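Local coordinates for putative metal resistance protein (Proteus mirabilis, PDB 6C29) that primes the trimeric disulfide isomerase ScsC through this tandem immunoglobulin-fold part, the N-terminal periplasmic region of membrane protein ScsB, probably by protein-disulfide reductase activity, at residues S65-W71 with F93-S99; A16-A22 with Y123-L129; D161-S165 with A218-T223. All coordinates share one frame; numbering follows the deposited sequence. Where two conformers were deposited one is given.

Contact 1 of 3, residues S65-W71 with F93-S99; sequences SDMIWHW and FPIELKS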
loop_
_atom_site.group_PDB
_atom_site.type_symbol
_atom_site.label_atom_id
_atom_site.label_comp_id
_atom_site.label_asym_id
_atom_site.label_seq_id
_atom_site.Cartn_x
_atom_site.Cartn_y
_atom_site.Cartn_z
ATOM N N SER A 65 18.014 -2.643 8.840
ATOM C CA SER A 65 18.223 -1.221 8.704
ATOM C C SER A 65 17.200 -0.621 7.752
ATOM O O SER A 65 16.031 -0.484 8.114
ATOM C CB SER A 65 19.661 -0.954 8.232
ATOM O OG SER A 65 19.908 -1.542 6.968
ATOM N N ASP A 66 17.613 -0.279 6.543
ATOM C CA ASP A 66 16.700 0.336 5.596
ATOM C C ASP A 66 15.634 -0.616 5.052
ATOM O O ASP A 66 15.738 -1.038 3.894
ATOM C CB ASP A 66 17.491 0.933 4.431
ATOM C CG ASP A 66 18.524 1.946 4.887
ATOM O OD1 ASP A 66 19.662 1.532 5.187
ATOM O OD2 ASP A 66 18.198 3.151 4.951
HETATM N N MSE A 67 14.616 -0.959 5.847
HETATM C CA MSE A 67 13.507 -1.764 5.316
HETATM C C MSE A 67 12.703 -0.907 4.353
HETATM O O MSE A 67 12.342 0.227 4.671
HETATM C CB MSE A 67 12.562 -2.314 6.400
HETATM C CG MSE A 67 11.141 -2.689 5.831
HETATM SE SE MSE A 67 10.163 -4.224 6.599
HETATM C CE MSE A 67 9.004 -3.278 7.847
ATOM N N ILE A 68 12.460 -1.457 3.169
ATOM C CA ILE A 68 11.549 -0.874 2.187
ATOM C C ILE A 68 10.397 -1.853 1.982
ATOM O O ILE A 68 10.605 -3.007 1.629
ATOM C CB ILE A 68 12.221 -0.606 0.823
ATOM C CG1 ILE A 68 13.412 0.340 0.973
ATOM C CG2 ILE A 68 11.206 -0.023 -0.154
ATOM C CD1 ILE A 68 14.333 0.360 -0.248
ATOM N N TRP A 69 9.180 -1.384 2.242
ATOM C CA TRP A 69 7.960 -2.151 1.989
ATOM C C TRP A 69 7.295 -1.529 0.761
ATOM O O TRP A 69 6.880 -0.365 0.774
ATOM C CB TRP A 69 7.027 -2.103 3.190
ATOM C CG TRP A 69 5.757 -2.883 3.105
ATOM C CD1 TRP A 69 4.747 -2.698 2.196
ATOM C CD2 TRP A 69 5.329 -3.930 3.976
ATOM N NE1 TRP A 69 3.722 -3.579 2.451
ATOM C CE2 TRP A 69 4.060 -4.360 3.533
ATOM C CE3 TRP A 69 5.906 -4.565 5.085
ATOM C CZ2 TRP A 69 3.344 -5.361 4.165
ATOM C CZ3 TRP A 69 5.206 -5.563 5.704
ATOM C CH2 TRP A 69 3.935 -5.965 5.240
ATOM N N HIS A 70 7.252 -2.287 -0.314
ATOM C CA HIS A 70 6.681 -1.774 -1.550
ATOM C C HIS A 70 5.203 -2.105 -1.534
ATOM O O HIS A 70 4.790 -3.241 -1.293
ATOM C CB HIS A 70 7.337 -2.398 -2.782
ATOM C CG HIS A 70 8.803 -2.162 -2.885
ATOM N ND1 HIS A 70 9.338 -1.024 -3.448
ATOM C CD2 HIS A 70 9.855 -2.941 -2.542
ATOM C CE1 HIS A 70 10.658 -1.106 -3.425
ATOM N NE2 HIS A 70 10.996 -2.255 -2.875
ATOM N N TRP A 71 4.378 -1.099 -1.779
ATOM C CA TRP A 71 2.946 -1.284 -1.721
ATOM C C TRP A 71 2.357 -1.409 -3.113
ATOM O O TRP A 71 2.412 -0.456 -3.891
ATOM C CB TRP A 71 2.280 -0.119 -0.999
ATOM C CG TRP A 71 2.635 -0.024 0.448
ATOM C CD1 TRP A 71 3.646 0.692 0.992
ATOM C CD2 TRP A 71 1.964 -0.679 1.536
ATOM N NE1 TRP A 71 3.663 0.529 2.366
ATOM C CE2 TRP A 71 2.642 -0.317 2.718
ATOM C CE3 TRP A 71 0.879 -1.553 1.624
ATOM C CZ2 TRP A 71 2.240 -0.799 3.976
ATOM C CZ3 TRP A 71 0.479 -2.005 2.869
ATOM C CH2 TRP A 71 1.171 -1.652 4.018
ATOM N N PHE A 93 3.352 -8.518 -1.313
ATOM C CA PHE A 93 4.166 -7.395 -0.919
ATOM C C PHE A 93 5.647 -7.700 -1.133
ATOM O O PHE A 93 6.186 -8.582 -0.468
ATOM C CB PHE A 93 3.920 -7.043 0.556
ATOM C CG PHE A 93 2.499 -6.684 0.870
ATOM C CD1 PHE A 93 1.980 -5.478 0.470
ATOM C CD2 PHE A 93 1.671 -7.551 1.583
ATOM C CE1 PHE A 93 0.680 -5.133 0.746
ATOM C CE2 PHE A 93 0.363 -7.201 1.864
ATOM C CZ PHE A 93 -0.134 -5.986 1.449
ATOM N N PRO A 94 6.316 -7.001 -2.061
ATOM C CA PRO A 94 7.778 -7.060 -2.108
ATOM C C PRO A 94 8.400 -6.183 -1.034
ATOM O O PRO A 94 7.985 -5.029 -0.883
ATOM C CB PRO A 94 8.118 -6.537 -3.505
ATOM C CG PRO A 94 6.805 -6.092 -4.129
ATOM C CD PRO A 94 5.779 -6.067 -3.053
ATOM N N ILE A 95 9.362 -6.737 -0.317
ATOM C CA ILE A 95 10.034 -6.099 0.790
ATOM C C ILE A 95 11.540 -6.241 0.569
ATOM O O ILE A 95 11.996 -7.234 -0.003
ATOM C CB ILE A 95 9.612 -6.740 2.108
ATOM C CG1 ILE A 95 8.099 -6.556 2.314
ATOM C CG2 ILE A 95 10.371 -6.144 3.262
ATOM C CD1 ILE A 95 7.511 -7.517 3.292
ATOM N N GLU A 96 12.289 -5.215 0.948
ATOM C CA GLU A 96 13.743 -5.267 0.874
ATOM C C GLU A 96 14.314 -4.845 2.216
ATOM O O GLU A 96 13.829 -3.897 2.821
ATOM C CB GLU A 96 14.268 -4.368 -0.245
ATOM C CG GLU A 96 13.926 -4.878 -1.648
ATOM C CD GLU A 96 14.393 -3.959 -2.775
ATOM O OE1 GLU A 96 15.560 -4.094 -3.211
ATOM O OE2 GLU A 96 13.596 -3.105 -3.237
ATOM N N LEU A 97 15.361 -5.555 2.645
ATOM C CA LEU A 97 16.057 -5.305 3.908
ATOM C C LEU A 97 17.551 -5.243 3.625
ATOM O O LEU A 97 18.043 -5.937 2.741
ATOM C CB LEU A 97 15.836 -6.405 4.962
ATOM C CG LEU A 97 14.444 -6.828 5.371
ATOM C CD1 LEU A 97 14.580 -7.930 6.386
ATOM C CD2 LEU A 97 13.662 -5.678 5.962
ATOM N N LYS A 98 18.236 -4.352 4.330
ATOM C CA LYS A 98 19.705 -4.264 4.289
ATOM C C LYS A 98 20.324 -4.578 5.647
ATOM O O LYS A 98 19.648 -4.548 6.676
ATOM C CB LYS A 98 20.157 -2.898 3.782
ATOM C CG LYS A 98 19.830 -2.672 2.319
ATOM C CD LYS A 98 20.346 -1.338 1.857
ATOM C CE LYS A 98 20.033 -1.098 0.392
ATOM N NZ LYS A 98 20.408 0.291 0.030
ATOM N N SER A 99 21.589 -4.978 5.618
ATOM C CA SER A 99 22.360 -5.230 6.833
ATOM C C SER A 99 21.723 -6.259 7.745
ATOM O O SER A 99 21.602 -6.046 8.961
ATOM C CB SER A 99 22.531 -3.922 7.614
ATOM O OG SER A 99 23.033 -2.896 6.783
#
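F93 sets its ring against two tryptophans: W69 CZ2 stands over one face, 3.6 Å from F93 CG, and W71 CE3 approaches F93 CE1, the F93 and W71 planes 76° apart. H70 O lies at the F93 ring edge, buried with no polar partner. P94 O accepts the H70 N-H (2.9 Å between P94 O and H70 N). At I95 the methyl CD1 lies over the W69 six-membered ring, 4.1 Å from its centroid, a CH-pi contact opposite the face that W71 CZ2 meets. This antiparallel ladder adds strand 68-69 to the edge of the four-stranded sheet of the first immunoglobulin-fold domain. I68 and E96 are its hydrogen-bonded pair, I68 N 2.8 Å from E96 O; W69 and I95 are the non-hydrogen-bonded pair. On the face carrying I68 and E96, H70 CG beside its backbone N (chi1 -60°) lets the imidazole reach E96; in the conformer described, E96 OE2 accepts the N-H of H70 NE2 with its anti lone pair (2.8 Å). I68 CG2 lies over the rim of one imidazole face. L97 CD2 lies alongside selenomethionine M67, 3.6 Å from its CB. K98 O receives a weak bond from S65 N.

Contact 2 of 3, residues A16-A22 with Y123-L129; sequences AQVRATA and YSLNLDL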
loop_
_atom_site.group_PDB
_atom_site.type_symbol
_atom_site.label_atom_id
_atom_site.label_comp_id
_atom_site.label_asym_id
_atom_site.label_seq_id
_atom_site.Cartn_x
_atom_site.Cartn_y
_atom_site.Cartn_z
ATOM N N ALA A 16 -7.547 -16.250 5.889
ATOM C CA ALA A 16 -6.286 -15.835 5.298
ATOM C C ALA A 16 -5.257 -16.929 5.361
ATOM O O ALA A 16 -5.223 -17.730 6.285
ATOM C CB ALA A 16 -5.749 -14.588 5.973
ATOM N N GLN A 17 -4.390 -16.954 4.362
ATOM C CA GLN A 17 -3.192 -17.757 4.395
ATOM C C GLN A 17 -2.053 -16.834 3.957
ATOM O O GLN A 17 -2.261 -16.007 3.063
ATOM C CB GLN A 17 -3.251 -18.919 3.422
ATOM C CG GLN A 17 -4.426 -19.808 3.353
ATOM C CD GLN A 17 -4.139 -20.851 2.293
ATOM O OE1 GLN A 17 -4.747 -20.848 1.227
ATOM N NE2 GLN A 17 -3.144 -21.683 2.541
ATOM N N VAL A 18 -0.863 -17.010 4.539
ATOM C CA VAL A 18 0.277 -16.191 4.143
ATOM C C VAL A 18 1.509 -17.030 3.927
ATOM O O VAL A 18 1.668 -18.106 4.477
ATOM C CB VAL A 18 0.605 -15.064 5.177
ATOM C CG1 VAL A 18 -0.673 -14.249 5.552
ATOM C CG2 VAL A 18 1.269 -15.621 6.407
ATOM N N ARG A 19 2.381 -16.545 3.057
ATOM C CA ARG A 19 3.619 -17.235 2.731
ATOM C C ARG A 19 4.698 -16.213 2.498
ATOM O O ARG A 19 4.454 -15.251 1.791
ATOM C CB ARG A 19 3.452 -18.087 1.474
ATOM C CG ARG A 19 4.767 -18.744 0.980
ATOM C CD ARG A 19 4.495 -19.671 -0.223
ATOM N NE ARG A 19 5.701 -20.275 -0.804
ATOM C CZ ARG A 19 6.109 -20.122 -2.069
ATOM N NH1 ARG A 19 5.451 -19.337 -2.924
ATOM N NH2 ARG A 19 7.197 -20.765 -2.487
ATOM N N ALA A 20 5.886 -16.429 3.065
ATOM C CA ALA A 20 7.027 -15.589 2.794
ATOM C C ALA A 20 8.167 -16.403 2.216
ATOM O O ALA A 20 8.417 -17.535 2.650
ATOM C CB ALA A 20 7.476 -14.874 4.032
ATOM N N THR A 21 8.837 -15.823 1.231
ATOM C CA THR A 21 10.018 -16.402 0.610
ATOM C C THR A 21 11.081 -15.320 0.521
ATOM O O THR A 21 10.756 -14.138 0.569
ATOM C CB THR A 21 9.727 -16.939 -0.774
ATOM O OG1 THR A 21 9.132 -15.909 -1.576
ATOM C CG2 THR A 21 8.804 -18.151 -0.681
ATOM N N ALA A 22 12.339 -15.706 0.444
ATOM C CA ALA A 22 13.390 -14.718 0.497
ATOM C C ALA A 22 14.667 -15.160 -0.170
ATOM O O ALA A 22 14.909 -16.343 -0.345
ATOM C CB ALA A 22 13.677 -14.350 1.950
ATOM N N TYR A 123 1.267 -13.670 12.434
ATOM C CA TYR A 123 1.886 -14.805 11.753
ATOM C C TYR A 123 3.384 -14.775 11.996
ATOM O O TYR A 123 4.021 -13.759 11.747
ATOM C CB TYR A 123 1.593 -14.765 10.242
ATOM C CG TYR A 123 0.145 -14.950 9.903
ATOM C CD1 TYR A 123 -0.738 -13.893 9.917
ATOM C CD2 TYR A 123 -0.358 -16.190 9.552
ATOM C CE1 TYR A 123 -2.076 -14.063 9.627
ATOM C CE2 TYR A 123 -1.682 -16.364 9.269
ATOM C CZ TYR A 123 -2.541 -15.300 9.286
ATOM O OH TYR A 123 -3.880 -15.445 9.011
ATOM N N SER A 124 3.961 -15.876 12.459
ATOM C CA SER A 124 5.394 -15.933 12.693
ATOM C C SER A 124 6.089 -16.400 11.433
ATOM O O SER A 124 5.812 -17.502 10.931
ATOM C CB SER A 124 5.712 -16.865 13.853
ATOM O OG SER A 124 5.206 -16.331 15.053
ATOM N N LEU A 125 6.957 -15.537 10.907
ATOM C CA LEU A 125 7.698 -15.790 9.673
ATOM C C LEU A 125 9.123 -16.175 10.049
ATOM O O LEU A 125 9.848 -15.379 10.584
ATOM C CB LEU A 125 7.684 -14.539 8.785
ATOM C CG LEU A 125 6.315 -13.932 8.559
ATOM C CD1 LEU A 125 6.500 -12.657 7.728
ATOM C CD2 LEU A 125 5.387 -14.947 7.879
ATOM N N ASN A 126 9.512 -17.404 9.751
ATOM C CA ASN A 126 10.846 -17.888 10.023
ATOM C C ASN A 126 11.500 -18.287 8.710
ATOM O O ASN A 126 11.034 -19.184 8.013
ATOM C CB ASN A 126 10.758 -19.063 11.012
ATOM C CG ASN A 126 10.071 -18.659 12.312
ATOM O OD1 ASN A 126 10.465 -17.690 12.967
ATOM N ND2 ASN A 126 9.021 -19.385 12.675
ATOM N N LEU A 127 12.570 -17.585 8.367
ATOM C CA LEU A 127 13.267 -17.766 7.079
ATOM C C LEU A 127 14.723 -18.152 7.302
ATOM O O LEU A 127 15.451 -17.480 8.033
ATOM C CB LEU A 127 13.198 -16.486 6.245
ATOM C CG LEU A 127 11.797 -16.033 5.813
ATOM C CD1 LEU A 127 11.779 -14.549 5.498
ATOM C CD2 LEU A 127 11.393 -16.841 4.617
ATOM N N ASP A 128 15.145 -19.242 6.651
ATOM C CA ASP A 128 16.534 -19.687 6.701
ATOM C C ASP A 128 17.236 -19.225 5.436
ATOM O O ASP A 128 17.057 -19.802 4.374
ATOM C CB ASP A 128 16.604 -21.208 6.860
ATOM C CG ASP A 128 18.046 -21.732 7.002
ATOM O OD1 ASP A 128 19.010 -20.947 6.855
ATOM O OD2 ASP A 128 18.211 -22.950 7.258
ATOM N N LEU A 129 18.017 -18.157 5.553
ATOM C CA LEU A 129 18.600 -17.523 4.382
ATOM C C LEU A 129 19.830 -18.270 3.847
ATOM O O LEU A 129 20.391 -17.879 2.824
ATOM C CB LEU A 129 18.961 -16.077 4.710
ATOM C CG LEU A 129 17.801 -15.195 5.178
ATOM C CD1 LEU A 129 18.247 -13.794 5.548
ATOM C CD2 LEU A 129 16.764 -15.116 4.100
HETATM O O HOH W 1 -4.989 -17.885 8.977
#
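V18 meets Y123 from above. In the conformer described, V18 CG1 stands over the middle of the phenol ring, 4.2 Å from the centroid and only 4° off the normal, while CG2, 3.6 Å from Y123 CD2, reaches back toward the root of the side chain. Its chi1 of -50° puts CG2 between the backbone N and carbonyl carbon, a placement that holds for this conformer alone. At the far end of the ring the hydroxyl passes beneath the A16 methyl. One water, in the ring plane, accepts from Y123 OH and donates to A16 O, 2.7 Å from each, so the phenol end is linked to the facing backbone through the water rather than by a direct hydrogen bond. Further along, small residues make hollows for large ones. The short A20 side chain leaves space between the strands for L125 CD2 and L127 CD2, the latter reaching 3.6 Å from A20 O. The A22 methyl settles between L127 CD1 (4.0 Å) and L129 CD2 (3.8 Å). The strands run 25° apart as facing layers of a beta sandwich, and the gap is filled mainly by apolar side chains. L8 of strand 8-10 packs on V18 and L125 and also bonds to the V18 backbone; L111 of strand 104-114 touches A16, V18 and Y123, and strand 30-38 adds I32 against A22 and V30 against L129.

Contact 3 of 3, residues D161-S165 with A218-T223; sequences DYRNS and AAGDIT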
loop_
_atom_site.group_PDB
_atom_site.type_symbol
_atom_site.label_atom_id
_atom_site.label_comp_id
_atom_site.label_asym_id
_atom_site.label_seq_id
_atom_site.Cartn_x
_atom_site.Cartn_y
_atom_site.Cartn_z
ATOM N N ASP A 161 -4.972 22.998 -3.815
ATOM C CA ASP A 161 -5.425 24.091 -2.988
ATOM C C ASP A 161 -6.260 23.520 -1.868
ATOM O O ASP A 161 -6.940 22.495 -2.024
ATOM C CB ASP A 161 -6.229 25.094 -3.810
ATOM C CG ASP A 161 -6.739 26.242 -2.979
ATOM O OD1 ASP A 161 -5.905 27.081 -2.555
ATOM O OD2 ASP A 161 -7.971 26.289 -2.733
ATOM N N TYR A 162 -6.219 24.181 -0.727
ATOM C CA TYR A 162 -7.019 23.767 0.410
ATOM C C TYR A 162 -7.704 24.933 1.055
ATOM O O TYR A 162 -7.038 25.905 1.398
ATOM C CB TYR A 162 -6.149 23.081 1.447
ATOM C CG TYR A 162 -6.894 22.650 2.682
ATOM C CD1 TYR A 162 -7.673 21.509 2.691
ATOM C CD2 TYR A 162 -6.802 23.397 3.849
ATOM C CE1 TYR A 162 -8.345 21.119 3.821
ATOM C CE2 TYR A 162 -7.468 23.009 4.987
ATOM C CZ TYR A 162 -8.233 21.874 4.970
ATOM O OH TYR A 162 -8.884 21.473 6.109
ATOM N N ARG A 163 -9.022 24.837 1.204
ATOM C CA ARG A 163 -9.826 25.852 1.882
ATOM C C ARG A 163 -11.181 25.254 2.238
ATOM O O ARG A 163 -11.641 24.294 1.594
ATOM C CB ARG A 163 -9.990 27.099 1.021
ATOM C CG ARG A 163 -10.724 26.886 -0.285
ATOM C CD ARG A 163 -10.858 28.213 -1.020
ATOM N NE ARG A 163 -9.577 28.679 -1.554
ATOM C CZ ARG A 163 -9.261 29.958 -1.751
ATOM N NH1 ARG A 163 -10.122 30.927 -1.449
ATOM N NH2 ARG A 163 -8.070 30.270 -2.248
ATOM N N ASN A 164 -11.800 25.781 3.296
ATOM C CA ASN A 164 -13.103 25.296 3.741
ATOM C C ASN A 164 -13.118 23.777 3.987
ATOM O O ASN A 164 -14.084 23.101 3.648
ATOM C CB ASN A 164 -14.199 25.656 2.728
ATOM C CG ASN A 164 -14.187 27.128 2.338
ATOM O OD1 ASN A 164 -14.207 27.468 1.155
ATOM N ND2 ASN A 164 -14.118 28.001 3.327
ATOM N N SER A 165 -12.033 23.259 4.562
ATOM C CA SER A 165 -11.881 21.831 4.868
ATOM C C SER A 165 -12.043 20.929 3.642
ATOM O O SER A 165 -12.494 19.793 3.760
ATOM C CB SER A 165 -12.885 21.402 5.938
ATOM O OG SER A 165 -12.728 22.187 7.102
ATOM N N ALA A 218 -14.666 19.625 11.097
ATOM C CA ALA A 218 -13.968 20.374 10.051
ATOM C C ALA A 218 -12.487 20.427 10.359
ATOM O O ALA A 218 -12.089 20.749 11.467
ATOM C CB ALA A 218 -14.535 21.781 9.927
ATOM N N ALA A 219 -11.665 20.077 9.382
ATOM C CA ALA A 219 -10.234 20.026 9.616
ATOM C C ALA A 219 -9.644 21.414 9.694
ATOM O O ALA A 219 -10.134 22.349 9.058
ATOM C CB ALA A 219 -9.552 19.243 8.511
ATOM N N GLY A 220 -8.555 21.531 10.444
ATOM C CA GLY A 220 -7.776 22.751 10.486
ATOM C C GLY A 220 -7.007 22.929 9.191
ATOM O O GLY A 220 -7.245 22.218 8.219
ATOM N N ASP A 221 -6.062 23.862 9.175
ATOM C CA ASP A 221 -5.309 24.151 7.961
ATOM C C ASP A 221 -4.241 23.095 7.728
ATOM O O ASP A 221 -3.370 22.887 8.569
ATOM C CB ASP A 221 -4.656 25.533 8.041
ATOM C CG ASP A 221 -4.229 26.058 6.681
ATOM O OD1 ASP A 221 -4.255 25.286 5.701
ATOM O OD2 ASP A 221 -3.861 27.248 6.593
ATOM N N ILE A 222 -4.336 22.406 6.595
ATOM C CA ILE A 222 -3.320 21.429 6.215
ATOM C C ILE A 222 -2.442 21.922 5.060
ATOM O O ILE A 222 -1.654 21.151 4.519
ATOM C CB ILE A 222 -3.951 20.085 5.815
ATOM C CG1 ILE A 222 -4.965 20.284 4.682
ATOM C CG2 ILE A 222 -4.564 19.428 7.041
ATOM C CD1 ILE A 222 -5.523 18.985 4.091
ATOM N N THR A 223 -2.569 23.191 4.686
ATOM C CA THR A 223 -1.695 23.769 3.670
ATOM C C THR A 223 -0.247 23.568 4.088
ATOM O O THR A 223 0.076 23.772 5.258
ATOM C CB THR A 223 -1.999 25.267 3.456
ATOM O OG1 THR A 223 -3.333 25.404 2.931
ATOM C CG2 THR A 223 -1.044 25.872 2.478
HETATM O O HOH W 2 -3.830 25.822 -0.405
#
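In the second immunoglobulin-fold domain, the end of strand 155-163 and the tight turn after it set Y162 and S165 against the 218-223 segment of the loop between strands 204-213 and 226-233. The Y162 side chain leaves the strand with CG anti to the backbone N (chi1 178°) and lays its ring under I222, whose chain crosses it at about a right angle. I222 CG1 sits almost exactly over the ring, 3.4 Å from the centroid, a close CH-pi contact, and CD1 carries on to 3.5 Å from Y162 CE1. Beyond the ring, Y162 OH donates to G220 O at 2.8 Å, tilted 28° out of the carbonyl plane, with the A219 methyl pressed to 3.3 Å from that same OH. D221 runs antiparallel to the tyrosine side chain, its carboxylate plane 18° from the ring plane and OD1 3.7 Å from Y162 CD2. This oxygen takes both T223 N and T223 OG1, the former closing an Asx turn that fixes the carboxylate. S165 adds a weak bond from OG to A219 O (3.3 Å). A water accepts from Y162 N and donates to D161 OD1. V211 of strand 204-213 touches Y162, A219 and I222. The loop is thus held chiefly by the Y162 hydroxyl at G220 O and the ring face at I222, with a weak addition from S165; the D221 carboxylate, held by two donors of its own loop, is probably ionised.

In the fold
Contacts 1 and 2 belong to the N-terminal domain, related to the N-terminal domain of DsbD. Both involve the same four-stranded sheet: contact 1 adds strand 68-69 at one edge, while contact 2 starts from strand 16-24 at the other and crosses to the second sheet. Their centres are 15 Å apart and their nearest atoms about 7 Å. Contact 3 lies in the second domain, its centre 34 Å from that of contact 1 and 43 Å from that of contact 2, on the opposite side of the chain's centre from the latter. The two cysteines at the turn between strands 104-114 and 118-128 are probably the redox pair, as in DsbD; contact 2 uses the second of these strands.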